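Competence/damage-inducible protein CinA (Agrobacterium tumefaciens, PDB 2A9S) is of unknown function, probably linked to competence or the response to DNA damage, and assembles from two copies. Local coordinates at residues 42-47 with 51-56; 104-109 with 156-161. One frame throughout, in Å; residues are numbered along the deposited sequence.

Interaction 1 (42-47 with 51-56); sequences ALTEIA and AVVDRG
Val53 overlaps the region where helix 38-43 gives way to a turn: its CG2 methyl lies 3.8 Å from Leu43 CB and 4.1 Å from Thr44 CG2, touching the consecutive residues Leu43 and Thr44. CG2 stands anti to the carbonyl carbon of Val53 and alone reaches Leu43, while CG1, anti to the backbone N (chi1 -180°), joins it in flanking Thr44 CG2. The side chains of Val53 and Thr44 cross at about a right angle and meet methyl to methyl. This is the second half of a beta-alpha-beta unit, in which strand 28-32, helix 38-43 and strand 53-59 follow one another; the chain leaves the helix through a type I turn from Leu43 to Ile46 and, after a short loop, enters strand 53-59, an outer strand of the sheet within this chain. The hydroxyl of Thr44 faces two helix carbonyls, with Ala40 O the stronger partner and Gly41 O the second. This rotamer (chi1 57°) puts CG2 anti to the carbonyl carbon, on the side of Val53. Strand 28-32 lines the same core, with Thr30 against Leu43 and Val28 against Val53. Tyr60 of the second subunit packs against both Thr44 and Val53.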
loop_
_atom_site.group_PDB
_atom_site.type_symbol
_atom_site.label_atom_id
_atom_site.label_comp_id
_atom_site.label_asym_id
_atom_site.label_seq_id
_atom_site.Cartn_x
_atom_site.Cartn_y
_atom_site.Cartn_z
ATOM N N ALA A 42 -4.233 -0.818 7.215
ATOM C CA ALA A 42 -4.634 -0.938 8.607
ATOM C C ALA A 42 -4.269 0.299 9.433
ATOM O O ALA A 42 -5.098 0.811 10.156
ATOM C CB ALA A 42 -4.095 -2.219 9.231
ATOM N N LEU A 43 -3.045 0.789 9.305
ATOM C CA LEU A 43 -2.636 1.999 10.035
ATOM C C LEU A 43 -3.492 3.219 9.677
ATOM O O LEU A 43 -3.824 4.046 10.551
ATOM C CB LEU A 43 -1.177 2.312 9.755
ATOM C CG LEU A 43 -0.223 1.335 10.454
ATOM C CD1 LEU A 43 1.120 1.422 9.750
ATOM C CD2 LEU A 43 -0.061 1.680 11.955
ATOM N N THR A 44 -3.883 3.313 8.399
ATOM C CA THR A 44 -4.572 4.517 7.946
ATOM C C THR A 44 -6.093 4.390 8.136
ATOM O O THR A 44 -6.842 5.301 7.797
ATOM C CB THR A 44 -4.209 4.890 6.517
ATOM O OG1 THR A 44 -4.505 3.803 5.651
ATOM C CG2 THR A 44 -2.700 5.195 6.380
ATOM N N GLU A 45 -6.554 3.278 8.712
ATOM C CA GLU A 45 -7.945 3.211 9.209
ATOM C C GLU A 45 -8.191 4.171 10.409
ATOM O O GLU A 45 -9.328 4.577 10.677
ATOM C CB GLU A 45 -8.302 1.769 9.590
ATOM C CG GLU A 45 -8.650 0.907 8.367
ATOM C CD GLU A 45 -9.973 1.355 7.711
ATOM O OE1 GLU A 45 -11.083 1.144 8.308
ATOM O OE2 GLU A 45 -9.898 1.886 6.588
ATOM N N ILE A 46 -7.115 4.550 11.090
ATOM C CA ILE A 46 -7.176 5.348 12.305
ATOM C C ILE A 46 -7.164 6.864 12.039
ATOM O O ILE A 46 -6.245 7.399 11.388
ATOM C CB ILE A 46 -6.011 4.954 13.231
ATOM C CG1 ILE A 46 -5.932 3.411 13.392
ATOM C CG2 ILE A 46 -6.045 5.759 14.553
ATOM C CD1 ILE A 46 -7.141 2.765 13.990
ATOM N N ALA A 47 -8.194 7.554 12.528
ATOM C CA ALA A 47 -8.215 9.004 12.426
ATOM C C ALA A 47 -7.018 9.572 13.196
ATOM O O ALA A 47 -6.719 9.139 14.314
ATOM C CB ALA A 47 -9.535 9.578 12.934
ATOM N N ALA A 51 -0.573 11.959 10.901
ATOM C CA ALA A 51 0.537 12.492 11.684
ATOM C C ALA A 51 1.714 11.530 11.744
ATOM O O ALA A 51 2.848 11.946 12.035
ATOM C CB ALA A 51 0.078 12.809 13.102
ATOM N N VAL A 52 1.435 10.248 11.484
ATOM C CA VAL A 52 2.375 9.166 11.807
ATOM C C VAL A 52 2.836 8.406 10.561
ATOM O O VAL A 52 3.983 7.995 10.474
ATOM C CB VAL A 52 1.734 8.165 12.819
ATOM C CG1 VAL A 52 2.605 6.879 13.012
ATOM C CG2 VAL A 52 1.456 8.847 14.161
ATOM N N VAL A 53 1.934 8.200 9.602
ATOM C CA VAL A 53 2.287 7.370 8.467
ATOM C C VAL A 53 2.956 8.235 7.390
ATOM O O VAL A 53 2.338 9.144 6.834
ATOM C CB VAL A 53 1.070 6.584 7.922
ATOM C CG1 VAL A 53 1.510 5.735 6.746
ATOM C CG2 VAL A 53 0.467 5.695 8.978
ATOM N N ASP A 54 4.219 7.965 7.116
ATOM C CA ASP A 54 4.970 8.800 6.194
ATOM C C ASP A 54 4.733 8.354 4.762
ATOM O O ASP A 54 4.180 9.123 3.966
ATOM C CB ASP A 54 6.438 8.804 6.557
ATOM C CG ASP A 54 7.264 9.729 5.655
ATOM O OD1 ASP A 54 6.945 10.943 5.630
ATOM O OD2 ASP A 54 8.205 9.232 4.999
ATOM N N ARG A 55 5.116 7.125 4.447
ATOM C CA ARG A 55 4.862 6.593 3.106
ATOM C C ARG A 55 4.910 5.090 3.133
ATOM O O ARG A 55 5.343 4.479 4.115
ATOM C CB ARG A 55 5.875 7.140 2.079
ATOM C CG ARG A 55 7.307 6.694 2.358
ATOM C CD ARG A 55 8.325 7.496 1.545
ATOM N NE ARG A 55 8.349 8.890 1.959
ATOM C CZ ARG A 55 8.957 9.867 1.291
ATOM N NH1 ARG A 55 9.617 9.631 0.140
ATOM N NH2 ARG A 55 8.896 11.083 1.769
ATOM N N GLY A 56 4.479 4.487 2.040
ATOM C CA GLY A 56 4.434 3.042 1.941
ATOM C C GLY A 56 4.880 2.619 0.567
ATOM O O GLY A 56 4.574 3.316 -0.426
#

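Interaction 2 (104-109 with 156-161)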
loop_
_atom_site.group_PDB
_atom_site.type_symbol
_atom_site.label_atom_id
_atom_site.label_comp_id
_atom_site.label_asym_id
_atom_site.label_seq_id
_atom_site.Cartn_x
_atom_site.Cartn_y
_atom_site.Cartn_z
ATOM N N VAL A 104 8.774 -0.932 8.719
ATOM C CA VAL A 104 8.482 -2.359 8.842
ATOM C C VAL A 104 8.382 -2.921 7.428
ATOM O O VAL A 104 7.740 -2.307 6.559
ATOM C CB VAL A 104 7.174 -2.637 9.667
ATOM C CG1 VAL A 104 5.946 -1.900 9.066
ATOM C CG2 VAL A 104 6.963 -4.194 9.872
ATOM N N ALA A 105 8.986 -4.098 7.227
ATOM C CA ALA A 105 9.038 -4.760 5.926
ATOM C C ALA A 105 8.563 -6.205 6.058
ATOM O O ALA A 105 8.909 -6.872 7.033
ATOM C CB ALA A 105 10.481 -4.745 5.390
ATOM N N VAL A 106 7.780 -6.674 5.095
ATOM C CA VAL A 106 7.302 -8.071 5.125
ATOM C C VAL A 106 7.469 -8.702 3.753
ATOM O O VAL A 106 7.198 -8.046 2.713
ATOM C CB VAL A 106 5.819 -8.208 5.636
ATOM C CG1 VAL A 106 5.666 -7.595 7.034
ATOM C CG2 VAL A 106 4.794 -7.592 4.655
ATOM N N THR A 107 7.927 -9.965 3.737
ATOM C CA THR A 107 8.028 -10.708 2.497
ATOM C C THR A 107 7.654 -12.162 2.815
ATOM O O THR A 107 8.220 -12.759 3.757
ATOM C CB THR A 107 9.440 -10.628 1.823
ATOM O OG1 THR A 107 9.427 -11.419 0.626
ATOM C CG2 THR A 107 10.563 -11.100 2.735
ATOM N N GLY A 108 6.650 -12.681 2.110
ATOM C CA GLY A 108 6.190 -14.044 2.429
ATOM C C GLY A 108 5.378 -14.685 1.332
ATOM O O GLY A 108 5.258 -14.118 0.226
ATOM N N ILE A 109 4.812 -15.860 1.660
ATOM C CA ILE A 109 4.032 -16.645 0.715
ATOM C C ILE A 109 2.602 -16.768 1.218
ATOM O O ILE A 109 2.331 -17.562 2.114
ATOM C CB ILE A 109 4.623 -18.061 0.515
ATOM C CG1 ILE A 109 6.095 -17.933 0.121
ATOM C CG2 ILE A 109 3.812 -18.808 -0.527
ATOM C CD1 ILE A 109 6.901 -19.245 0.211
ATOM N N ARG A 156 -1.103 -8.280 11.591
ATOM C CA ARG A 156 -1.042 -8.332 13.049
ATOM C C ARG A 156 0.420 -8.350 13.566
ATOM O O ARG A 156 0.847 -7.502 14.382
ATOM C CB ARG A 156 -1.810 -9.551 13.566
ATOM C CG ARG A 156 -1.722 -9.645 15.125
ATOM C CD ARG A 156 -2.496 -10.830 15.666
ATOM N NE ARG A 156 -3.913 -10.705 15.372
ATOM C CZ ARG A 156 -4.561 -11.469 14.496
ATOM N NH1 ARG A 156 -3.906 -12.450 13.870
ATOM N NH2 ARG A 156 -5.865 -11.274 14.260
ATOM N N THR A 157 1.207 -9.306 13.094
ATOM C CA THR A 157 2.586 -9.421 13.583
ATOM C C THR A 157 3.396 -8.155 13.273
ATOM O O THR A 157 4.184 -7.716 14.111
ATOM C CB THR A 157 3.273 -10.663 12.990
ATOM O OG1 THR A 157 2.451 -11.823 13.232
ATOM C CG2 THR A 157 4.681 -10.853 13.594
ATOM N N ALA A 158 3.211 -7.591 12.072
ATOM C CA ALA A 158 3.889 -6.359 11.644
ATOM C C ALA A 158 3.619 -5.222 12.647
ATOM O O ALA A 158 4.549 -4.502 13.083
ATOM C CB ALA A 158 3.399 -5.979 10.260
ATOM N N LEU A 159 2.352 -5.090 13.040
ATOM C CA LEU A 159 1.953 -4.032 13.983
ATOM C C LEU A 159 2.523 -4.280 15.380
ATOM O O LEU A 159 3.029 -3.343 16.012
ATOM C CB LEU A 159 0.425 -3.860 13.995
ATOM C CG LEU A 159 -0.186 -3.461 12.618
ATOM C CD1 LEU A 159 -1.675 -3.243 12.799
ATOM C CD2 LEU A 159 0.472 -2.215 11.958
ATOM N N GLU A 160 2.492 -5.537 15.826
ATOM C CA GLU A 160 3.134 -5.955 17.088
ATOM C C GLU A 160 4.606 -5.563 17.135
ATOM O O GLU A 160 5.089 -5.009 18.141
ATOM C CB GLU A 160 2.974 -7.469 17.296
ATOM C CG GLU A 160 1.522 -7.851 17.603
ATOM C CD GLU A 160 1.293 -9.366 17.583
ATOM O OE1 GLU A 160 2.192 -10.117 17.125
ATOM O OE2 GLU A 160 0.211 -9.802 18.036
ATOM N N MET A 161 5.310 -5.800 16.032
ATOM C CA MET A 161 6.723 -5.464 15.923
ATOM C C MET A 161 7.025 -3.970 15.935
ATOM O O MET A 161 8.023 -3.554 16.552
ATOM C CB MET A 161 7.343 -6.122 14.690
ATOM C CG MET A 161 7.401 -7.642 14.791
ATOM S SD MET A 161 7.880 -8.411 13.231
ATOM C CE MET A 161 9.564 -7.808 13.010
#
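With chi1 of Val104 at 56°, CG1 is wedged between the backbone N and the carbonyl carbon and CG2 swings anti to the N, which carries CG2 to within 4.0 Å of Ala158 CB. Val106, two residues on, has chi1 -57° and brings CG1 to the same methyl, at 4.3 Å. One small alanine thus meets two valines. The arrangement belongs to an alpha/beta/alpha layering, with helix 147-167 on one face of the sheet and helix 84-96 on the other; strand 102-108 lies in the middle of this mixed sheet, between the parallel strand 28-32 and the antiparallel strand 123-130. The strand alternates in the usual way, Val104 and Val106 directing their CB atoms toward helix 147-167 while Ala105 directs its own away, to Met90 and Ala91 of helix 84-96. On the helix side the apolar contact is made by the CB methyl of Ala158, and the CA atoms of Val104 and Ala158 are 6.7 Å apart. Ile39 of helix 38-43 touches both Val106 and Ala158, and Met161, one turn further along the helix, packs on Leu126 and Thr128 of strand 123-130. The contact is apolar, methyl against methyl, and all three residues are buried. Val104 CG2 also approaches the helix backbone itself, lying 4.0 Å from the carbonyl oxygen Ala158 O.

In the fold
Interactions 1 and 2 lie in series along the chain, the first closing before the second opens, and their centres are about 15 Å apart. Both reach the same mixed sheet: interaction 1 at strand 53-59, an edge strand within this chain, with its centre about 13 Å from the centre of the chain, and interaction 2 at the central strand 102-108, about 4 Å from it. Strand 28-32 runs between those two strands. Helices 38-43 and 147-167 join the contacts directly, Leu43 CG lying 3.9 Å from Leu159 CD2, so one apolar layer continues between them. Interaction 1 borders the second subunit, where Gly56 pairs antiparallel and extends the sheet; interaction 2 is internal to its own subunit.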